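Local atomic coordinates of putative 6-pyruvoyl tetrahydrobiopterin synthase (Caenorhabditis elegans, PDB entry 2G64), a protein that probably catalyses the zinc-dependent conversion of 7,8-dihydroneopterin triphosphate into 6-pyruvoyl tetrahydropterin, an early step in tetrahydrobiopterin biosynthesis. Residues 46-51 with 127-132; 122-127 with 134-139. The protein carries 1 engineered substitution. All blocks are in the same frame, centred on the assembly; numbering follows the deposited sequence. Where two conformers were deposited one is given.

Contacts 1 and 2 lie in one beta sheet and share Ile127. Strand 122-128 is the common element. Contact 1 pairs it with strand 44-57, and contact 2 pairs it with strand 133-137, the last strand of the chain. Lys51 N probably donates to Thr126 O, which joins the two pairings. Contact 1 is partly buried and reaches the zinc site. Its chemistry is mixed: a metal-bound histidine, a sodium ion, a salt bridge and apolar packing. Contact 2 is more buried and rests mainly on backbone hydrogen bonds, with a lysine-tyrosine bond at its exposed end. Both contacts also reach neighbouring subunits.

Contact 1: residues 46-51 with 127-132; sequences HNYVWK and IEETPK. With NA (sodium ion), chain B; ZN (zinc ion), chain D.
His46 and Glu129 meet beside the zinc ion. CG of Glu129 lies over the centre of the His46 ring, 3.6 Å from the centroid, in a CH-pi contact. This CG stands anti to its backbone N (chi1 169°), and the carboxylate plane is turned 19° from the ring. NE2 of His46 binds zinc at 2.1 Å. His19, His44 and a water are the other zinc ligands. By similarity, Glu129 belongs to the charge relay system with His84, so the contact joins the metal site to the probable catalytic machinery.

Several partners position this pair. Ser101 hydrogen-bonds to OE2 of Glu129. Asn47 of a neighbouring subunit binds His46 ND1 through OD1 and Glu129 O through ND2. The ND1 bond, together with the zinc bond at NE2, helps to fix the ring's rotation.

Further along, Val49 and Glu128 form an antiparallel hydrogen-bonded pair. Val49 N donates to Glu128 O at 3.0 Å, and Glu128 N donates to Val49 O at 2.9 Å. Their side chains lie side by side. The extended Glu128 chain reaches Lys51, whose NZ forms a salt bridge to Glu128 OE2 at 3.4 Å, with a weak hydrogen bond. One water bridges the same two groups. A second water links OE1 of Glu128 to the sodium ion, which Asn47 O also binds at 3.0 Å. On the opposite face, Ile127 CG2 touches CD1 at the edge of the Tyr48 ring at 3.7 Å. Ile127 CD1 reaches Trp50 CD1 at 3.6 Å.

The chain turns a corner at Glu129. Strand 44-57 lies between strands 6-19 and 122-128. Helices 68-80 and 101-115 pack on Trp50, and Ala105 of the latter meets Ile127.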
loop_
_atom_site.group_PDB
_atom_site.type_symbol
_atom_site.label_atom_id
_atom_site.label_comp_id
_atom_site.label_asym_id
_atom_site.label_seq_id
_atom_site.Cartn_x
_atom_site.Cartn_y
_atom_site.Cartn_z
ATOM N N HIS A 46 -2.237 9.129 -16.323
ATOM C CA HIS A 46 -1.735 8.617 -15.048
ATOM C C HIS A 46 -2.581 9.195 -13.939
ATOM O O HIS A 46 -3.115 10.300 -14.077
ATOM C CB HIS A 46 -0.260 9.014 -14.800
ATOM C CG HIS A 46 0.692 8.515 -15.841
ATOM N ND1 HIS A 46 1.015 7.184 -15.972
ATOM C CD2 HIS A 46 1.370 9.166 -16.817
ATOM C CE1 HIS A 46 1.857 7.035 -16.982
ATOM N NE2 HIS A 46 2.089 8.223 -17.509
ATOM N N ASN A 47 -2.703 8.462 -12.827
ATOM C CA ASN A 47 -2.976 9.108 -11.542
ATOM C C ASN A 47 -1.628 9.477 -10.951
ATOM O O ASN A 47 -0.834 8.602 -10.636
ATOM C CB ASN A 47 -3.678 8.142 -10.597
ATOM C CG ASN A 47 -4.927 7.553 -11.204
ATOM O OD1 ASN A 47 -5.797 8.275 -11.695
ATOM N ND2 ASN A 47 -5.026 6.230 -11.158
ATOM N N TYR A 48 -1.345 10.772 -10.870
ATOM C CA TYR A 48 -0.050 11.195 -10.377
ATOM C C TYR A 48 -0.192 11.381 -8.864
ATOM O O TYR A 48 -1.119 12.044 -8.416
ATOM C CB TYR A 48 0.314 12.539 -11.013
ATOM C CG TYR A 48 0.707 12.501 -12.468
ATOM C CD1 TYR A 48 2.038 12.305 -12.843
ATOM C CD2 TYR A 48 -0.244 12.723 -13.478
ATOM C CE1 TYR A 48 2.426 12.301 -14.196
ATOM C CE2 TYR A 48 0.134 12.737 -14.821
ATOM C CZ TYR A 48 1.457 12.513 -15.174
ATOM O OH TYR A 48 1.804 12.527 -16.493
ATOM N N VAL A 49 0.710 10.793 -8.085
ATOM C CA VAL A 49 0.752 11.124 -6.660
ATOM C C VAL A 49 1.701 12.328 -6.476
ATOM O O VAL A 49 2.831 12.317 -6.976
ATOM C CB VAL A 49 1.249 9.933 -5.818
ATOM C CG1 VAL A 49 1.311 10.318 -4.351
ATOM C CG2 VAL A 49 0.298 8.719 -5.986
ATOM N N TRP A 50 1.244 13.341 -5.763
ATOM C CA TRP A 50 2.077 14.519 -5.512
ATOM C C TRP A 50 2.393 14.591 -4.014
ATOM O O TRP A 50 1.481 14.670 -3.200
ATOM C CB TRP A 50 1.291 15.777 -5.885
ATOM C CG TRP A 50 2.088 17.047 -5.825
ATOM C CD1 TRP A 50 3.438 17.186 -6.008
ATOM C CD2 TRP A 50 1.571 18.369 -5.595
ATOM N NE1 TRP A 50 3.796 18.538 -5.903
ATOM C CE2 TRP A 50 2.668 19.275 -5.665
ATOM C CE3 TRP A 50 0.282 18.881 -5.365
ATOM C CZ2 TRP A 50 2.515 20.672 -5.491
ATOM C CZ3 TRP A 50 0.134 20.285 -5.162
ATOM C CH2 TRP A 50 1.247 21.152 -5.245
ATOM N N LYS A 51 3.666 14.565 -3.630
ATOM C CA LYS A 51 3.947 14.775 -2.198
ATOM C C LYS A 51 4.725 16.071 -2.034
ATOM O O LYS A 51 5.679 16.309 -2.750
ATOM C CB LYS A 51 4.763 13.619 -1.617
ATOM C CG LYS A 51 4.242 12.225 -1.985
ATOM C CD LYS A 51 5.038 11.168 -1.244
ATOM C CE LYS A 51 4.493 9.766 -1.544
ATOM N NZ LYS A 51 5.341 8.719 -0.872
ATOM N N ILE A 127 6.817 13.404 -7.398
ATOM C CA ILE A 127 5.739 12.974 -8.287
ATOM C C ILE A 127 5.903 11.475 -8.503
ATOM O O ILE A 127 6.966 11.029 -8.902
ATOM C CB ILE A 127 5.824 13.698 -9.659
ATOM C CG1 ILE A 127 5.393 15.177 -9.510
ATOM C CG2 ILE A 127 4.968 12.968 -10.713
ATOM C CD1 ILE A 127 3.915 15.376 -9.115
ATOM N N GLU A 128 4.856 10.704 -8.224
ATOM C CA GLU A 128 4.856 9.291 -8.614
ATOM C C GLU A 128 3.952 9.173 -9.828
ATOM O O GLU A 128 2.735 9.318 -9.736
ATOM C CB GLU A 128 4.379 8.393 -7.466
ATOM C CG GLU A 128 5.097 8.647 -6.126
ATOM C CD GLU A 128 4.774 7.638 -5.033
ATOM O OE1 GLU A 128 3.763 6.914 -5.151
ATOM O OE2 GLU A 128 5.539 7.585 -4.039
ATOM N N GLU A 129 4.567 8.936 -10.969
ATOM C CA GLU A 129 3.850 8.783 -12.220
ATOM C C GLU A 129 3.034 7.484 -12.214
ATOM O O GLU A 129 1.897 7.458 -12.686
ATOM C CB GLU A 129 4.897 8.770 -13.312
ATOM C CG GLU A 129 4.458 8.387 -14.663
ATOM C CD GLU A 129 5.681 8.150 -15.517
ATOM O OE1 GLU A 129 6.026 6.975 -15.745
ATOM O OE2 GLU A 129 6.336 9.143 -15.889
ATOM N N THR A 130 3.642 6.421 -11.687
ATOM C CA THR A 130 2.949 5.202 -11.276
ATOM C C THR A 130 3.605 4.767 -9.967
ATOM O O THR A 130 4.596 5.359 -9.541
ATOM C CB THR A 130 3.127 4.059 -12.296
ATOM O OG1 THR A 130 4.447 3.545 -12.183
ATOM C CG2 THR A 130 2.881 4.550 -13.747
ATOM N N PRO A 131 3.047 3.747 -9.315
ATOM C CA PRO A 131 3.662 3.254 -8.079
ATOM C C PRO A 131 5.105 2.790 -8.242
ATOM O O PRO A 131 5.822 2.643 -7.250
ATOM C CB PRO A 131 2.722 2.108 -7.641
ATOM C CG PRO A 131 1.365 2.514 -8.257
ATOM C CD PRO A 131 1.782 3.047 -9.625
ATOM N N LYS A 132 5.545 2.599 -9.475
ATOM C CA LYS A 132 6.868 2.065 -9.749
ATOM C C LYS A 132 7.882 3.093 -10.248
ATOM O O LYS A 132 9.069 2.771 -10.344
ATOM C CB LYS A 132 6.797 0.937 -10.783
ATOM C CG LYS A 132 6.168 -0.357 -10.269
ATOM C CD LYS A 132 5.708 -1.242 -11.429
ATOM C CE LYS A 132 6.849 -1.601 -12.375
ATOM N NZ LYS A 132 7.682 -2.732 -11.861
HETATM NA NA NA B . 1.076 6.847 -9.156
HETATM ZN ZN ZN D . 3.062 8.922 -19.230
HETATM O O HOH W 1 7.698 8.426 -2.820
HETATM O O HOH W 2 1.971 5.800 -6.891
HETATM O O HOH W 3 -1.181 5.401 -9.880
HETATM O O HOH W 4 4.865 8.671 -19.384
#

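Contact 2: residues 122-127 with 134-139; sequences LYKVTI and IFTYKG
This contact is the pairing of the two arms of an antiparallel beta hairpin, strands 122-128 and 133-137, with Val125 opposite Tyr137 and Ile127 opposite Phe135. Both are hydrogen-bonded pairs, joined by four backbone bonds. Val125 N donates to Tyr137 O at 2.9 Å. Ile127 N donates to Phe135 O at 2.8 Å.

Between them, Thr126 and Thr136 form a non-hydrogen-bonded pair. Their side chains lie side by side, with Thr126 OG1 3.6 Å from Thr136 CG2. OG1 of Thr136 turns to Thr8 of another neighbouring subunit, and a water also links it to Lys124 NZ. That subunit adds a strand beyond residues 134-137, so the sheet runs on across the interface. Such continuation is consistent with the intersubunit beta barrel of PTPS trimers.

On the other face, Phe109 of helix 101-115 packs on Val125 and meets the Tyr137 ring edge-to-face. Ile127 O lies at the edge of the Phe135 ring, in its plane. Tyr123 and Lys124 form a classic beta bulge against Lys53. Tyr123 CG stands anti to its backbone N (chi1 174°). Just past strand 133-137, the extended Lys138 chain runs beside Tyr123, and Lys138 NZ donates to Tyr123 OH at 2.7 Å.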
loop_
_atom_site.group_PDB
_atom_site.type_symbol
_atom_site.label_atom_id
_atom_site.label_comp_id
_atom_site.label_asym_id
_atom_site.label_seq_id
_atom_site.Cartn_x
_atom_site.Cartn_y
_atom_site.Cartn_z
ATOM N N LEU A 122 9.533 25.384 1.745
ATOM C CA LEU A 122 9.353 24.330 0.738
ATOM C C LEU A 122 10.677 23.617 0.530
ATOM O O LEU A 122 11.706 24.246 0.238
ATOM C CB LEU A 122 8.821 24.887 -0.599
ATOM C CG LEU A 122 8.690 23.866 -1.743
ATOM C CD1 LEU A 122 7.713 22.721 -1.351
ATOM C CD2 LEU A 122 8.257 24.577 -3.021
ATOM N N TYR A 123 10.662 22.297 0.672
ATOM C CA TYR A 123 11.899 21.566 0.682
ATOM C C TYR A 123 11.993 20.578 -0.502
ATOM O O TYR A 123 13.017 20.488 -1.166
ATOM C CB TYR A 123 12.082 20.886 2.045
ATOM C CG TYR A 123 13.286 19.982 2.101
ATOM C CD1 TYR A 123 14.570 20.506 2.142
ATOM C CD2 TYR A 123 13.137 18.600 2.078
ATOM C CE1 TYR A 123 15.671 19.670 2.169
ATOM C CE2 TYR A 123 14.228 17.763 2.090
ATOM C CZ TYR A 123 15.490 18.303 2.143
ATOM O OH TYR A 123 16.573 17.459 2.161
ATOM N N LYS A 124 10.922 19.840 -0.767
ATOM C CA LYS A 124 10.997 18.836 -1.826
ATOM C C LYS A 124 9.615 18.530 -2.387
ATOM O O LYS A 124 8.623 18.491 -1.641
ATOM C CB LYS A 124 11.638 17.559 -1.305
ATOM C CG LYS A 124 11.800 16.495 -2.397
ATOM C CD LYS A 124 12.560 15.299 -1.896
ATOM C CE LYS A 124 11.607 14.202 -1.467
ATOM N NZ LYS A 124 12.313 13.004 -0.876
ATOM N N VAL A 125 9.552 18.300 -3.694
ATOM C CA VAL A 125 8.332 17.767 -4.310
ATOM C C VAL A 125 8.629 16.373 -4.857
ATOM O O VAL A 125 9.693 16.135 -5.435
ATOM C CB VAL A 125 7.849 18.703 -5.467
ATOM C CG1 VAL A 125 7.048 17.930 -6.517
ATOM C CG2 VAL A 125 7.027 19.862 -4.912
ATOM N N THR A 126 7.680 15.467 -4.681
ATOM C CA THR A 126 7.741 14.143 -5.265
ATOM C C THR A 126 6.561 13.991 -6.231
ATOM O O THR A 126 5.443 14.383 -5.902
ATOM C CB THR A 126 7.626 13.061 -4.155
ATOM O OG1 THR A 126 8.714 13.226 -3.241
ATOM C CG2 THR A 126 7.697 11.642 -4.761
ATOM N N ILE A 127 6.817 13.404 -7.398
ATOM C CA ILE A 127 5.739 12.974 -8.287
ATOM C C ILE A 127 5.903 11.475 -8.503
ATOM O O ILE A 127 6.966 11.029 -8.902
ATOM C CB ILE A 127 5.824 13.698 -9.659
ATOM C CG1 ILE A 127 5.393 15.177 -9.510
ATOM C CG2 ILE A 127 4.968 12.968 -10.713
ATOM C CD1 ILE A 127 3.915 15.376 -9.115
ATOM N N ILE A 134 9.138 6.996 -9.694
ATOM C CA ILE A 134 9.056 8.065 -8.696
ATOM C C ILE A 134 10.110 9.140 -8.980
ATOM O O ILE A 134 11.282 8.814 -9.175
ATOM C CB ILE A 134 9.295 7.486 -7.279
ATOM C CG1 ILE A 134 8.237 6.427 -6.942
ATOM C CG2 ILE A 134 9.287 8.592 -6.226
ATOM C CD1 ILE A 134 8.681 4.986 -7.181
ATOM N N PHE A 135 9.696 10.409 -8.960
ATOM C CA PHE A 135 10.605 11.543 -9.247
ATOM C C PHE A 135 10.592 12.591 -8.145
ATOM O O PHE A 135 9.528 12.883 -7.570
ATOM C CB PHE A 135 10.196 12.190 -10.570
ATOM C CG PHE A 135 10.122 11.198 -11.690
ATOM C CD1 PHE A 135 11.182 11.054 -12.568
ATOM C CD2 PHE A 135 9.015 10.356 -11.815
ATOM C CE1 PHE A 135 11.149 10.095 -13.587
ATOM C CE2 PHE A 135 8.979 9.383 -12.836
ATOM C CZ PHE A 135 10.049 9.265 -13.716
ATOM N N THR A 136 11.760 13.181 -7.862
ATOM C CA THR A 136 11.795 14.229 -6.846
ATOM C C THR A 136 12.623 15.402 -7.311
ATOM O O THR A 136 13.517 15.267 -8.165
ATOM C CB THR A 136 12.307 13.740 -5.477
ATOM O OG1 THR A 136 13.739 13.690 -5.469
ATOM C CG2 THR A 136 11.687 12.355 -5.096
ATOM N N TYR A 137 12.320 16.546 -6.735
ATOM C CA TYR A 137 12.971 17.792 -7.141
ATOM C C TYR A 137 13.033 18.682 -5.911
ATOM O O TYR A 137 12.058 18.764 -5.155
ATOM C CB TYR A 137 12.180 18.473 -8.245
ATOM C CG TYR A 137 12.789 19.779 -8.704
ATOM C CD1 TYR A 137 14.087 19.826 -9.189
ATOM C CD2 TYR A 137 12.054 20.966 -8.639
ATOM C CE1 TYR A 137 14.649 21.047 -9.610
ATOM C CE2 TYR A 137 12.591 22.164 -9.054
ATOM C CZ TYR A 137 13.883 22.194 -9.550
ATOM O OH TYR A 137 14.410 23.380 -9.975
ATOM N N LYS A 138 14.196 19.303 -5.701
ATOM C CA LYS A 138 14.410 20.189 -4.549
ATOM C C LYS A 138 14.694 21.647 -4.910
ATOM O O LYS A 138 15.073 22.456 -4.047
ATOM C CB LYS A 138 15.534 19.670 -3.650
ATOM C CG LYS A 138 15.209 18.387 -2.898
ATOM C CD LYS A 138 16.486 17.873 -2.226
ATOM C CE LYS A 138 16.206 16.798 -1.214
ATOM N NZ LYS A 138 17.389 16.631 -0.288
ATOM N N GLY A 139 14.499 21.985 -6.172
ATOM C CA GLY A 139 14.623 23.379 -6.606
ATOM C C GLY A 139 16.056 23.697 -6.996
ATOM O O GLY A 139 16.904 22.808 -7.075
HETATM O O HOH W 5 15.121 22.156 -1.173
HETATM O O HOH W 6 14.759 12.504 -2.963
#